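Local coordinates for D-isomer specific 2-hydroxyacid dehydrogenase NAD-binding (Xanthobacter autotrophicus, PDB 4XA8), which interconverts D-2-hydroxy acids and the corresponding 2-oxo acids, probably using a nicotinamide adenine dinucleotide such as NADPH as cofactor, at the interface of chains A and B. Sequence-based numbering; all coordinates share one arbitrary frame. Chains: chain A/B, D-isomer specific 2-hydroxyacid dehydrogenase NAD-binding.

Contact 1 and contact 2 lie about 18 Å apart, measured between the centres of their C-alpha atoms, in one two-fold symmetric interface. Contact 2 straddles the symmetry axis, where Phe113 and Glu126 meet their own copies and Ile122 and Leu279 pack on these two residues of the partner, whereas contact 1 lies to one side and has a twin with the chains exchanged. They share no residue, but the chain leaving helix 122-130 of contact 2 leads to B:Trp134, and strand 278-280 to A:Pro282 and A:His283. Dimer packing could therefore help place the tryptophan at the neighbouring active site.

Contact 1: the interface of chains A and B. Residues chain A 16, 261, 264-266, 282-283; chain B 134-135.
At the active-site wall of chain A, B:Trp134 reaches across the interface between A:Pro282, which precedes the catalytic histidine A:His283, and A:Pro265, which follows the family's catalytic glutamate, A:Glu264, through a cis peptide bond. Its indole is clamped by the two prolines in CH-pi contacts on opposite faces. CB of A:Pro282 stands over one face, 3.3 Å from the centroid of the six-membered ring, a tight fit. Over the other, CA of A:Pro265 lies 3.7 Å from the same centroid, while its CB covers the five-membered ring. With CG anti to the backbone N (chi1 -176°), the indole extends far enough for its benzo end to meet CD1 of A:Phe261 in the ring plane, 3.9 Å from CZ3. The backbone N of A:Leu266 packs near CE3. Replacing B:Trp134 by an alanine would probably open a gap between the two prolines and leave the water at the indole N-H without that partner. On chain A, OE2 of A:Glu264 accepts the backbone N-H of A:Phe261 at 2.8 Å through its anti lone pair, which helps fix the carboxylate beyond the benzo edge of the indole. Two linked waters complete the contact: water 2 joins the carbonyl oxygens of A:Pro282 and B:His135, and water 1 lies 2.9 Å from NE1 of B:Trp134 and 2.7 Å from the carbonyl O of A:Val16.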
ATOM      1  N   VAL A  16     -21.513   1.293 -11.816  1.00 32.05           N
ATOM      2  CA  VAL A  16     -20.285   1.211 -11.001  1.00 35.10           C
ATOM      3  C   VAL A  16     -20.345   2.105  -9.741  1.00 35.47           C
ATOM      4  O   VAL A  16     -19.342   2.307  -9.087  1.00 40.10           O
ATOM      5  CB  VAL A  16     -18.996   1.448 -11.850  1.00 34.84           C
ATOM      6  CG1 VAL A  16     -18.872   0.417 -12.948  1.00 36.32           C
ATOM      7  CG2 VAL A  16     -18.982   2.832 -12.481  1.00 36.79           C
ATOM      8  N   PHE A 261     -11.163  -1.396 -16.658  1.00 29.82           N
ATOM      9  CA  PHE A 261     -11.248  -2.514 -17.597  1.00 31.36           C
ATOM     10  C   PHE A 261     -11.967  -2.060 -18.832  1.00 34.90           C
ATOM     11  O   PHE A 261     -12.659  -1.064 -18.797  1.00 36.01           O
ATOM     12  CB  PHE A 261     -11.962  -3.710 -16.960  1.00 31.99           C
ATOM     13  CG  PHE A 261     -11.324  -4.130 -15.666  1.00 29.94           C
ATOM     14  CD1 PHE A 261     -11.673  -3.517 -14.493  1.00 29.68           C
ATOM     15  CD2 PHE A 261     -10.287  -5.021 -15.658  1.00 30.62           C
ATOM     16  CE1 PHE A 261     -11.050  -3.857 -13.303  1.00 29.51           C
ATOM     17  CE2 PHE A 261      -9.658  -5.369 -14.491  1.00 29.79           C
ATOM     18  CZ  PHE A 261     -10.052  -4.772 -13.305  1.00 28.77           C
ATOM     19  N   GLU A 264     -17.028  -2.733 -17.755  1.00 35.33           N
ATOM     20  CA  GLU A 264     -17.203  -2.622 -16.291  1.00 34.88           C
ATOM     21  C   GLU A 264     -18.671  -2.564 -15.878  1.00 35.00           C
ATOM     22  O   GLU A 264     -19.468  -1.831 -16.497  1.00 37.31           O
ATOM     23  CB  GLU A 264     -16.529  -1.343 -15.801  1.00 37.31           C
ATOM     24  CG  GLU A 264     -15.023  -1.292 -16.029  1.00 38.75           C
ATOM     25  CD  GLU A 264     -14.419   0.041 -15.615  1.00 42.84           C
ATOM     26  OE1 GLU A 264     -15.203   0.933 -15.235  1.00 49.74           O
ATOM     27  OE2 GLU A 264     -13.175   0.230 -15.694  1.00 41.76           O
ATOM     28  N   PRO A 265     -19.085  -3.282 -14.842  1.00 32.99           N
ATOM     29  CA  PRO A 265     -18.271  -4.214 -14.077  1.00 31.27           C
ATOM     30  C   PRO A 265     -17.633  -5.294 -14.972  1.00 31.34           C
ATOM     31  O   PRO A 265     -18.221  -5.714 -15.980  1.00 32.95           O
ATOM     32  CB  PRO A 265     -19.255  -4.831 -13.121  1.00 31.75           C
ATOM     33  CG  PRO A 265     -20.469  -3.951 -13.109  1.00 33.47           C
ATOM     34  CD  PRO A 265     -20.464  -3.154 -14.350  1.00 34.07           C
ATOM     35  N   LEU A 266     -16.452  -5.726 -14.613  1.00 28.16           N
ATOM     36  CA  LEU A 266     -15.722  -6.763 -15.364  1.00 28.87           C
ATOM     37  C   LEU A 266     -16.522  -8.039 -15.525  1.00 29.30           C
ATOM     38  O   LEU A 266     -16.938  -8.629 -14.539  1.00 29.89           O
ATOM     39  CB  LEU A 266     -14.420  -7.090 -14.654  1.00 28.28           C
ATOM     40  CG  LEU A 266     -13.473  -8.076 -15.339  1.00 28.34           C
ATOM     41  CD1 LEU A 266     -12.950  -7.548 -16.638  1.00 29.24           C
ATOM     42  CD2 LEU A 266     -12.343  -8.498 -14.399  1.00 27.94           C
ATOM     43  N   PRO A 282     -12.214  -2.694  -8.051  1.00 30.25           N
ATOM     44  CA  PRO A 282     -13.268  -2.215  -8.920  1.00 32.34           C
ATOM     45  C   PRO A 282     -13.425  -0.702  -8.869  1.00 32.78           C
ATOM     46  O   PRO A 282     -14.289  -0.207  -8.140  1.00 33.12           O
ATOM     47  CB  PRO A 282     -14.509  -2.946  -8.374  1.00 32.31           C
ATOM     48  CG  PRO A 282     -14.155  -3.327  -6.974  1.00 33.13           C
ATOM     49  CD  PRO A 282     -12.716  -3.076  -6.727  1.00 30.93           C
ATOM     50  N   HIS A 283     -12.621   0.038  -9.651  1.00 34.96           N
ATOM     51  CA  HIS A 283     -12.727   1.502  -9.693  1.00 38.67           C
ATOM     52  C   HIS A 283     -12.537   2.232  -8.396  1.00 38.90           C
ATOM     53  O   HIS A 283     -13.307   3.138  -8.059  1.00 44.95           O
ATOM     54  CB  HIS A 283     -14.101   1.879 -10.243  1.00 48.11           C
ATOM     55  CG  HIS A 283     -14.082   2.182 -11.692  1.00 54.01           C
ATOM     56  ND1 HIS A 283     -14.905   3.127 -12.261  1.00 61.65           N
ATOM     57  CD2 HIS A 283     -13.310   1.691 -12.689  1.00 58.21           C
ATOM     58  CE1 HIS A 283     -14.651   3.196 -13.556  1.00 66.68           C
ATOM     59  NE2 HIS A 283     -13.680   2.342 -13.838  1.00 64.32           N
TER
ATOM     60  N   TRP B 134     -17.754  -8.311  -8.488  1.00 28.02           N
ATOM     61  CA  TRP B 134     -17.469  -6.893  -8.429  1.00 26.71           C
ATOM     62  C   TRP B 134     -18.184  -6.324  -7.177  1.00 27.42           C
ATOM     63  O   TRP B 134     -19.434  -6.356  -7.089  1.00 26.06           O
ATOM     64  CB  TRP B 134     -18.011  -6.307  -9.704  1.00 26.90           C
ATOM     65  CG  TRP B 134     -17.728  -4.872  -9.887  1.00 26.77           C
ATOM     66  CD1 TRP B 134     -18.441  -3.829  -9.389  1.00 27.32           C
ATOM     67  CD2 TRP B 134     -16.708  -4.309 -10.714  1.00 27.14           C
ATOM     68  NE1 TRP B 134     -17.909  -2.648  -9.798  1.00 27.64           N
ATOM     69  CE2 TRP B 134     -16.837  -2.910 -10.625  1.00 27.18           C
ATOM     70  CE3 TRP B 134     -15.670  -4.852 -11.489  1.00 27.19           C
ATOM     71  CZ2 TRP B 134     -15.967  -2.043 -11.270  1.00 28.75           C
ATOM     72  CZ3 TRP B 134     -14.802  -3.976 -12.147  1.00 27.70           C
ATOM     73  CH2 TRP B 134     -14.943  -2.600 -12.032  1.00 28.85           C
ATOM     74  N   HIS B 135     -17.374  -5.906  -6.204  1.00 26.30           N
ATOM     75  CA  HIS B 135     -17.824  -5.446  -4.903  1.00 28.53           C
ATOM     76  C   HIS B 135     -18.070  -3.946  -4.876  1.00 28.57           C
ATOM     77  O   HIS B 135     -17.271  -3.186  -5.397  1.00 28.03           O
ATOM     78  CB  HIS B 135     -16.765  -5.769  -3.835  1.00 29.21           C
ATOM     79  CG  HIS B 135     -17.248  -5.540  -2.436  1.00 30.77           C
ATOM     80  ND1 HIS B 135     -18.294  -6.225  -1.898  1.00 31.75           N
ATOM     81  CD2 HIS B 135     -16.849  -4.671  -1.481  1.00 32.97           C
ATOM     82  CE1 HIS B 135     -18.536  -5.798  -0.677  1.00 32.23           C
ATOM     83  NE2 HIS B 135     -17.678  -4.847  -0.402  1.00 32.51           N
TER
HETATM   84  O   HOH W   1     -17.846   0.091  -8.750  1.00 36.04           O
HETATM   85  O   HOH W   2     -16.526  -0.680  -6.480  1.00 39.60           O

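Contact 2: the interface of chains A and B. Residues chain A 113, 122, 126, 279; chain B 113, 122, 126, 279.
A chi1 of 158°, with CG roughly opposite the backbone N, swings A:Phe113 and B:Phe113 from their helices 103-119 toward one another at the two-fold axis. The two side chains pass at a slant, and their CE1 atoms meet at 3.6 Å, with the CD1 atoms close by. Each ring then points its far end at the isoleucine of the other chain: CZ of A:Phe113 lies 3.7 Å from CG1 of B:Ile122, and CE2 comes near both CG1 and CD1 of that residue. The symmetric pair, A:Ile122 against B:Phe113, repeats this packing, so two rings and two branched side chains form a small apolar core. Beside it, A:Glu126 and B:Glu126 approach from opposite directions on chains extended beyond CG (chi2 164°). Their carboxylates stack with planes 18° apart, and the OE2 atoms stand 4.0 Å from each other. Water 3 bridges the pair, 2.8 Å from OE2 of A:Glu126 and equally far from OE2 of B:Glu126. Such close acidic groups may favour uptake of a proton by one of them, although protonation is not seen. CD1 of A:Leu279 packs 4.0 Å from CG of B:Glu126 and braces the aliphatic part of that chain, as B:Leu279 does for A:Glu126. Together these symmetric contacts join helices 103-119 and 122-130 and strand 278-280 of the two subunits along the axis and probably hold the dimer together at its centre.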
ATOM      1  N   PHE A 113       0.019   2.828  -2.786  1.00 22.83           N
ATOM      2  CA  PHE A 113      -0.349   1.476  -2.328  1.00 23.46           C
ATOM      3  C   PHE A 113      -0.012   0.395  -3.371  1.00 21.75           C
ATOM      4  O   PHE A 113       0.593  -0.619  -3.036  1.00 21.24           O
ATOM      5  CB  PHE A 113      -1.853   1.413  -1.973  1.00 24.36           C
ATOM      6  CG  PHE A 113      -2.406   0.008  -2.008  1.00 26.09           C
ATOM      7  CD1 PHE A 113      -2.182  -0.872  -0.965  1.00 26.06           C
ATOM      8  CD2 PHE A 113      -3.119  -0.435  -3.105  1.00 27.49           C
ATOM      9  CE1 PHE A 113      -2.675  -2.187  -1.037  1.00 26.76           C
ATOM     10  CE2 PHE A 113      -3.605  -1.744  -3.195  1.00 27.60           C
ATOM     11  CZ  PHE A 113      -3.362  -2.620  -2.171  1.00 26.93           C
ATOM     12  N   ILE A 122       4.402  -8.247  -2.209  1.00 25.84           N
ATOM     13  CA  ILE A 122       3.257  -8.693  -1.410  1.00 25.76           C
ATOM     14  C   ILE A 122       2.467  -9.868  -2.061  1.00 26.40           C
ATOM     15  O   ILE A 122       2.008 -10.745  -1.337  1.00 25.96           O
ATOM     16  CB  ILE A 122       2.352  -7.506  -1.010  1.00 26.65           C
ATOM     17  CG1 ILE A 122       3.144  -6.502  -0.106  1.00 27.27           C
ATOM     18  CG2 ILE A 122       1.079  -7.932  -0.327  1.00 28.17           C
ATOM     19  CD1 ILE A 122       3.845  -7.056   1.109  1.00 27.73           C
ATOM     20  N   GLU A 126       1.338 -13.159  -0.014  1.00 24.32           N
ATOM     21  CA  GLU A 126      -0.077 -13.490   0.151  1.00 26.87           C
ATOM     22  C   GLU A 126      -0.256 -14.965  -0.207  1.00 26.21           C
ATOM     23  O   GLU A 126      -0.985 -15.682   0.497  1.00 26.07           O
ATOM     24  CB  GLU A 126      -1.024 -12.620  -0.764  1.00 30.89           C
ATOM     25  CG  GLU A 126      -1.230 -11.178  -0.361  1.00 34.02           C
ATOM     26  CD  GLU A 126      -1.831 -10.281  -1.488  1.00 40.21           C
ATOM     27  OE1 GLU A 126      -2.480 -10.772  -2.432  1.00 42.05           O
ATOM     28  OE2 GLU A 126      -1.619  -9.055  -1.452  1.00 43.57           O
ATOM     29  N   LEU A 279      -4.374  -8.525  -9.124  1.00 25.63           N
ATOM     30  CA  LEU A 279      -5.363  -7.972  -8.194  1.00 26.14           C
ATOM     31  C   LEU A 279      -6.310  -7.103  -8.987  1.00 26.63           C
ATOM     32  O   LEU A 279      -5.879  -6.163  -9.716  1.00 25.59           O
ATOM     33  CB  LEU A 279      -4.710  -7.141  -7.058  1.00 27.14           C
ATOM     34  CG  LEU A 279      -5.657  -6.343  -6.119  1.00 28.11           C
ATOM     35  CD1 LEU A 279      -6.675  -7.249  -5.444  1.00 31.43           C
ATOM     36  CD2 LEU A 279      -4.881  -5.567  -5.058  1.00 28.86           C
TER
ATOM     37  N   PHE B 113       1.736   1.512   3.234  1.00 22.83           N
ATOM     38  CA  PHE B 113       1.103   0.388   2.521  1.00 23.46           C
ATOM     39  C   PHE B 113       0.042  -0.323   3.379  1.00 21.75           C
ATOM     40  O   PHE B 113      -1.070  -0.560   2.914  1.00 21.24           O
ATOM     41  CB  PHE B 113       2.169  -0.630   2.054  1.00 24.36           C
ATOM     42  CG  PHE B 113       1.598  -2.005   1.801  1.00 26.09           C
ATOM     43  CD1 PHE B 113       0.905  -2.286   0.639  1.00 26.06           C
ATOM     44  CD2 PHE B 113       1.730  -3.000   2.750  1.00 27.49           C
ATOM     45  CE1 PHE B 113       0.349  -3.563   0.443  1.00 26.76           C
ATOM     46  CE2 PHE B 113       1.172  -4.271   2.574  1.00 27.60           C
ATOM     47  CZ  PHE B 113       0.466  -4.541   1.432  1.00 26.93           C
ATOM     48  N   ILE B 122      -9.013  -3.156   1.031  1.00 25.84           N
ATOM     49  CA  ILE B 122      -8.438  -4.118   0.088  1.00 25.76           C
ATOM     50  C   ILE B 122      -8.724  -5.602   0.463  1.00 26.40           C
ATOM     51  O   ILE B 122      -8.945  -6.408  -0.434  1.00 25.96           O
ATOM     52  CB  ILE B 122      -6.939  -3.836  -0.161  1.00 26.65           C
ATOM     53  CG1 ILE B 122      -6.755  -2.425  -0.816  1.00 27.27           C
ATOM     54  CG2 ILE B 122      -6.265  -4.892  -0.997  1.00 28.17           C
ATOM     55  CD1 ILE B 122      -7.556  -2.118  -2.056  1.00 27.73           C
ATOM     56  N   GLU B 126     -10.031  -8.334  -2.206  1.00 24.32           N
ATOM     57  CA  GLU B 126      -9.227  -9.513  -2.526  1.00 26.87           C
ATOM     58  C   GLU B 126     -10.139 -10.736  -2.447  1.00 26.21           C
ATOM     59  O   GLU B 126     -10.057 -11.619  -3.316  1.00 26.07           O
ATOM     60  CB  GLU B 126      -8.009  -9.715  -1.542  1.00 30.89           C
ATOM     61  CG  GLU B 126      -6.839  -8.771  -1.698  1.00 34.02           C
ATOM     62  CD  GLU B 126      -5.867  -8.753  -0.478  1.00 40.21           C
ATOM     63  OE1 GLU B 126      -5.804  -9.711   0.317  1.00 42.05           O
ATOM     64  OE2 GLU B 126      -5.174  -7.738  -0.282  1.00 43.57           O
ATOM     65  N   LEU B 279      -3.366 -10.613   7.148  1.00 25.63           N
ATOM     66  CA  LEU B 279      -2.205 -10.741   6.262  1.00 26.14           C
ATOM     67  C   LEU B 279      -0.980 -10.922   7.126  1.00 26.63           C
ATOM     68  O   LEU B 279      -0.696 -10.092   8.038  1.00 25.59           O
ATOM     69  CB  LEU B 279      -2.023  -9.507   5.340  1.00 27.14           C
ATOM     70  CG  LEU B 279      -0.724  -9.433   4.490  1.00 28.11           C
ATOM     71  CD1 LEU B 279      -0.565 -10.654   3.596  1.00 31.43           C
ATOM     72  CD2 LEU B 279      -0.673  -8.167   3.640  1.00 28.86           C
TER
HETATM   73  O   HOH W   3      -2.679  -6.623  -0.684  0.50 34.84           O